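Local coordinates for TRAP dicarboxylate transporter-DctP subunit (Desulfovibrio salexigens, PDB 4N6D), which probably binds an organic acid solute in the periplasm and hands it to a TRAP membrane transporter for uptake, at residues S31-F37 and Q87-C92; L122-L127 and L332-Y336. All coordinates share one frame; numbering follows the deposited sequence.

In the fold
Interaction 1 pairs two neighbouring parallel strands of the mixed five-stranded sheet in one lobe of this solute-binding protein, whereas interaction 2 is a helix-helix contact. Strand 90-94 and helix 117-131 follow each other in the chain, which thus leaves interaction 1 before it enters interaction 2; the second partner, helix 322-337, comes from the far end of the chain. The two centres lie 26 Å apart, and the nearest atoms about 10 Å, without touching. The side chain of Q87 in interaction 1 is about 10 Å from a bound triiodobenzene dicarboxylate, the phasing compound, whose pocket includes R81, M84 and R138. Strand 139-146, at the edge of that sheet opposite 63-68, touches L124 and W125 of helix 117-131.

Interaction 1 (S31-F37 and Q87-C92); sequences SLSYANF and QADIGC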
# COMPACT_ATOMS: atom_id res chain seq x y z
N SER A 31 -19.26 6.70 20.60
CA SER A 31 -19.63 5.97 19.41
C SER A 31 -18.89 6.59 18.24
O SER A 31 -18.98 7.80 18.02
CB SER A 31 -21.14 6.06 19.17
OG SER A 31 -21.55 5.26 18.06
N LEU A 32 -18.15 5.78 17.50
CA LEU A 32 -17.35 6.30 16.39
C LEU A 32 -17.72 5.62 15.08
O LEU A 32 -17.76 4.39 15.02
CB LEU A 32 -15.88 6.07 16.67
CG LEU A 32 -15.34 6.69 17.95
CD1 LEU A 32 -13.95 6.18 18.26
CD2 LEU A 32 -15.38 8.21 17.83
N SER A 33 -17.90 6.40 14.02
CA SER A 33 -18.09 5.84 12.69
C SER A 33 -16.75 5.78 11.96
O SER A 33 -15.93 6.67 12.10
CB SER A 33 -19.07 6.70 11.88
OG SER A 33 -18.60 8.04 11.85
N TYR A 34 -16.54 4.71 11.18
CA TYR A 34 -15.28 4.47 10.51
C TYR A 34 -15.60 4.20 9.03
O TYR A 34 -16.15 3.14 8.67
CB TYR A 34 -14.58 3.31 11.23
CG TYR A 34 -13.14 3.00 10.88
CD1 TYR A 34 -12.28 2.55 11.86
CD2 TYR A 34 -12.67 3.08 9.58
CE1 TYR A 34 -10.96 2.20 11.56
CE2 TYR A 34 -11.35 2.75 9.28
CZ TYR A 34 -10.51 2.30 10.28
OH TYR A 34 -9.21 1.93 10.02
N ALA A 35 -15.32 5.19 8.20
CA ALA A 35 -15.56 5.11 6.76
C ALA A 35 -14.38 4.44 6.07
O ALA A 35 -13.24 4.65 6.44
CB ALA A 35 -15.77 6.51 6.18
N ASN A 36 -14.68 3.63 5.06
CA ASN A 36 -13.64 2.95 4.30
C ASN A 36 -14.12 2.75 2.87
O ASN A 36 -15.22 2.27 2.66
CB ASN A 36 -13.33 1.61 4.97
CG ASN A 36 -11.87 1.28 4.96
OD1 ASN A 36 -11.17 1.56 3.98
ND2 ASN A 36 -11.39 0.68 6.05
N PHE A 37 -13.32 3.14 1.89
CA PHE A 37 -13.81 3.20 0.52
C PHE A 37 -13.87 1.83 -0.24
O PHE A 37 -14.80 1.62 -1.04
CB PHE A 37 -13.02 4.23 -0.29
CG PHE A 37 -11.60 3.85 -0.54
CD1 PHE A 37 -11.27 3.01 -1.61
CD2 PHE A 37 -10.59 4.31 0.29
CE1 PHE A 37 -9.95 2.65 -1.83
CE2 PHE A 37 -9.27 3.94 0.07
CZ PHE A 37 -8.96 3.10 -0.99
N GLN A 87 -18.45 14.17 9.13
CA GLN A 87 -19.44 13.27 8.56
C GLN A 87 -19.15 11.83 8.95
O GLN A 87 -20.07 11.01 9.08
CB GLN A 87 -19.44 13.35 7.05
CG GLN A 87 -20.14 14.53 6.50
CD GLN A 87 -20.14 14.48 5.00
OE1 GLN A 87 -20.67 13.54 4.41
NE2 GLN A 87 -19.51 15.46 4.38
N ALA A 88 -17.85 11.53 9.09
CA ALA A 88 -17.41 10.30 9.73
C ALA A 88 -16.37 10.69 10.75
O ALA A 88 -15.68 11.69 10.58
CB ALA A 88 -16.80 9.33 8.74
N ASP A 89 -16.26 9.92 11.82
CA ASP A 89 -15.22 10.17 12.81
C ASP A 89 -13.84 9.75 12.32
O ASP A 89 -12.84 10.39 12.64
CB ASP A 89 -15.52 9.48 14.14
CG ASP A 89 -16.83 9.99 14.77
OD1 ASP A 89 -16.86 11.16 15.21
OD2 ASP A 89 -17.81 9.21 14.80
N ILE A 90 -13.80 8.69 11.54
CA ILE A 90 -12.57 8.05 11.10
C ILE A 90 -12.71 7.66 9.66
O ILE A 90 -13.81 7.33 9.20
CB ILE A 90 -12.29 6.77 11.94
CG1 ILE A 90 -12.17 7.10 13.42
CG2 ILE A 90 -11.03 6.04 11.42
CD1 ILE A 90 -12.19 5.83 14.30
N GLY A 91 -11.62 7.72 8.92
CA GLY A 91 -11.63 7.31 7.53
C GLY A 91 -10.28 6.79 7.07
O GLY A 91 -9.26 7.05 7.71
N CYS A 92 -10.31 6.04 5.97
CA CYS A 92 -9.14 5.42 5.34
C CYS A 92 -8.77 6.13 4.04
O CYS A 92 -9.60 6.23 3.11
CB CYS A 92 -9.43 3.96 5.04
SG CYS A 92 -8.01 3.08 4.31
O HOH W 1 -20.26 9.42 15.65
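The Y34 ring carries the I90 methyl CG2 over the centre of one face, 3.6 Å from the ring centroid, a CH-pi contact. CG2 can reach it because it stands anti to the I90 backbone N, which leaves CG1 to run toward L32, where the two CD1 methyls come within 4.3 Å. The W51 ring meets Y34 at a steep angle, and Y34 OH bonds to Q47, both on helix 43-58. At the edge of the F37 ring, in its plane, lies C92 O, 3.6 Å from F37 CD2. Around Y34 and I90 the segments run as parallel strands, 14° apart, in the mixed sheet of a periplasmic solute-binding lobe; residues 63-68 flank 31-35 on its other side. S33 O accepts from I90 N at 3.0 Å, and I90 O from A35 N at 2.8 Å, in a straighter bond (166°). Ahead of this pairing, D89 and S33 hold each other reciprocally: S33 N donates to the anti lone pair of D89 OD2 (2.9 Å), while D89 N donates to S33 OG (3.0 Å), placed between the backbone N and the carbonyl carbon of S33 (chi1 56°), where it also lies close to A88 CA. A water donates to both D89 OD2 and S31 O; D89 OD1 is taken by S243. Buried N36 OD1 sits 3.1 Å from C92 CB and has no polar partner, although N36 ND2 bonds to P44 O.

Interaction 2 (L122-L127 and L332-Y336); sequences LALWDL and LRIKY
Two helices of the solute-binding fold, 117-131 and the late helix 322-337, cross here with their local axes 134° apart and 9.5 Å at closest approach. L122 lays its CB over the centre of the Y336 ring, 3.7 Å from the centroid, in a CH-pi contact; the opposite face is covered by CG of the neighbouring K335. Beside the ring, L332 is wedged against helix 117-131: its CB abuts A123 CB at 3.7 Å, CD1 reaches toward A123 O and L127 CB, and CD2 lies against D126 CB. With CG anti to its carbonyl carbon, D126 extends its carboxylate to the outer end of the ring. There OD2 accepts twice, from Y336 OH at 2.6 Å and from K335 NZ at 3.0 Å, the latter a salt bridge made by a fully extended lysine chain. R260 of helix 249-285 forms a salt bridge with D126 OD1 and a hydrogen bond with Y336 OH, so it probably helps balance the carboxylate's charge. Both donors meet OD2 on its syn side but from opposite faces of the carboxylate, Y336 OH lying 32° and K335 NZ 35° out of its plane.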
# COMPACT_ATOMS: atom_id res chain seq x y z
N LEU A 122 5.54 -0.79 8.64
CA LEU A 122 6.23 -0.34 9.84
C LEU A 122 7.16 0.83 9.52
O LEU A 122 7.26 1.76 10.33
CB LEU A 122 7.00 -1.48 10.50
CG LEU A 122 6.11 -2.43 11.30
CD1 LEU A 122 6.85 -3.68 11.62
CD2 LEU A 122 5.61 -1.69 12.55
N ALA A 123 7.82 0.80 8.36
CA ALA A 123 8.68 1.92 7.99
C ALA A 123 7.86 3.19 7.80
O ALA A 123 8.26 4.27 8.22
CB ALA A 123 9.50 1.62 6.73
N LEU A 124 6.69 3.06 7.17
CA LEU A 124 5.80 4.21 6.97
C LEU A 124 5.37 4.85 8.30
O LEU A 124 5.41 6.08 8.46
CB LEU A 124 4.59 3.79 6.14
CG LEU A 124 3.49 4.82 5.88
CD1 LEU A 124 3.96 6.04 5.10
CD2 LEU A 124 2.40 4.09 5.18
N TRP A 125 4.95 4.01 9.24
CA TRP A 125 4.52 4.49 10.56
C TRP A 125 5.69 5.19 11.27
O TRP A 125 5.52 6.27 11.85
CB TRP A 125 3.99 3.32 11.40
CG TRP A 125 3.65 3.76 12.77
CD1 TRP A 125 4.36 3.51 13.91
CD2 TRP A 125 2.55 4.59 13.15
NE1 TRP A 125 3.76 4.13 14.99
CE2 TRP A 125 2.64 4.78 14.55
CE3 TRP A 125 1.50 5.19 12.45
CZ2 TRP A 125 1.72 5.55 15.26
CZ3 TRP A 125 0.57 5.94 13.17
CH2 TRP A 125 0.68 6.11 14.55
N ASP A 126 6.87 4.57 11.22
CA ASP A 126 8.04 5.19 11.84
C ASP A 126 8.39 6.53 11.19
O ASP A 126 8.78 7.48 11.89
CB ASP A 126 9.28 4.28 11.78
CG ASP A 126 9.26 3.17 12.80
OD1 ASP A 126 8.37 3.15 13.68
OD2 ASP A 126 10.20 2.34 12.75
N LEU A 127 8.29 6.61 9.86
CA LEU A 127 8.63 7.84 9.19
C LEU A 127 7.65 8.93 9.61
O LEU A 127 8.06 10.06 9.89
CB LEU A 127 8.65 7.67 7.66
CG LEU A 127 9.15 8.92 6.94
CD1 LEU A 127 10.69 8.99 6.99
CD2 LEU A 127 8.65 8.98 5.49
N LEU A 332 15.10 2.82 7.51
CA LEU A 332 13.95 2.08 8.03
C LEU A 332 13.72 0.77 7.27
O LEU A 332 13.36 -0.24 7.88
CB LEU A 332 12.69 2.96 8.00
CG LEU A 332 12.77 4.14 8.98
CD1 LEU A 332 11.64 5.11 8.67
CD2 LEU A 332 12.66 3.65 10.42
N ARG A 333 13.94 0.77 5.95
CA ARG A 333 13.82 -0.46 5.18
C ARG A 333 14.79 -1.53 5.72
O ARG A 333 14.42 -2.69 5.94
CB ARG A 333 14.12 -0.22 3.69
CG ARG A 333 13.76 -1.44 2.81
CD ARG A 333 14.21 -1.31 1.36
NE ARG A 333 15.66 -1.26 1.28
CZ ARG A 333 16.46 -2.32 1.36
NH1 ARG A 333 15.96 -3.55 1.48
NH2 ARG A 333 17.77 -2.14 1.30
N ILE A 334 16.04 -1.14 5.88
CA ILE A 334 17.03 -2.07 6.41
C ILE A 334 16.65 -2.54 7.82
O ILE A 334 16.85 -3.71 8.18
CB ILE A 334 18.42 -1.44 6.39
CG1 ILE A 334 18.85 -1.19 4.96
CG2 ILE A 334 19.45 -2.37 7.04
CD1 ILE A 334 20.11 -0.35 4.81
N LYS A 335 16.14 -1.64 8.64
CA LYS A 335 15.72 -2.04 9.99
C LYS A 335 14.70 -3.19 9.96
O LYS A 335 14.75 -4.10 10.80
CB LYS A 335 15.09 -0.83 10.71
CG LYS A 335 14.55 -1.09 12.10
CD LYS A 335 13.95 0.23 12.62
CE LYS A 335 13.32 0.14 13.99
NZ LYS A 335 12.62 1.45 14.27
N TYR A 336 13.78 -3.16 9.01
CA TYR A 336 12.68 -4.11 9.00
C TYR A 336 12.87 -5.28 8.05
O TYR A 336 12.17 -6.30 8.17
CB TYR A 336 11.34 -3.38 8.73
CG TYR A 336 10.96 -2.52 9.91
CD1 TYR A 336 10.66 -3.10 11.13
CD2 TYR A 336 10.91 -1.14 9.82
CE1 TYR A 336 10.35 -2.32 12.23
CE2 TYR A 336 10.60 -0.35 10.92
CZ TYR A 336 10.32 -0.96 12.12
OH TYR A 336 10.00 -0.19 13.22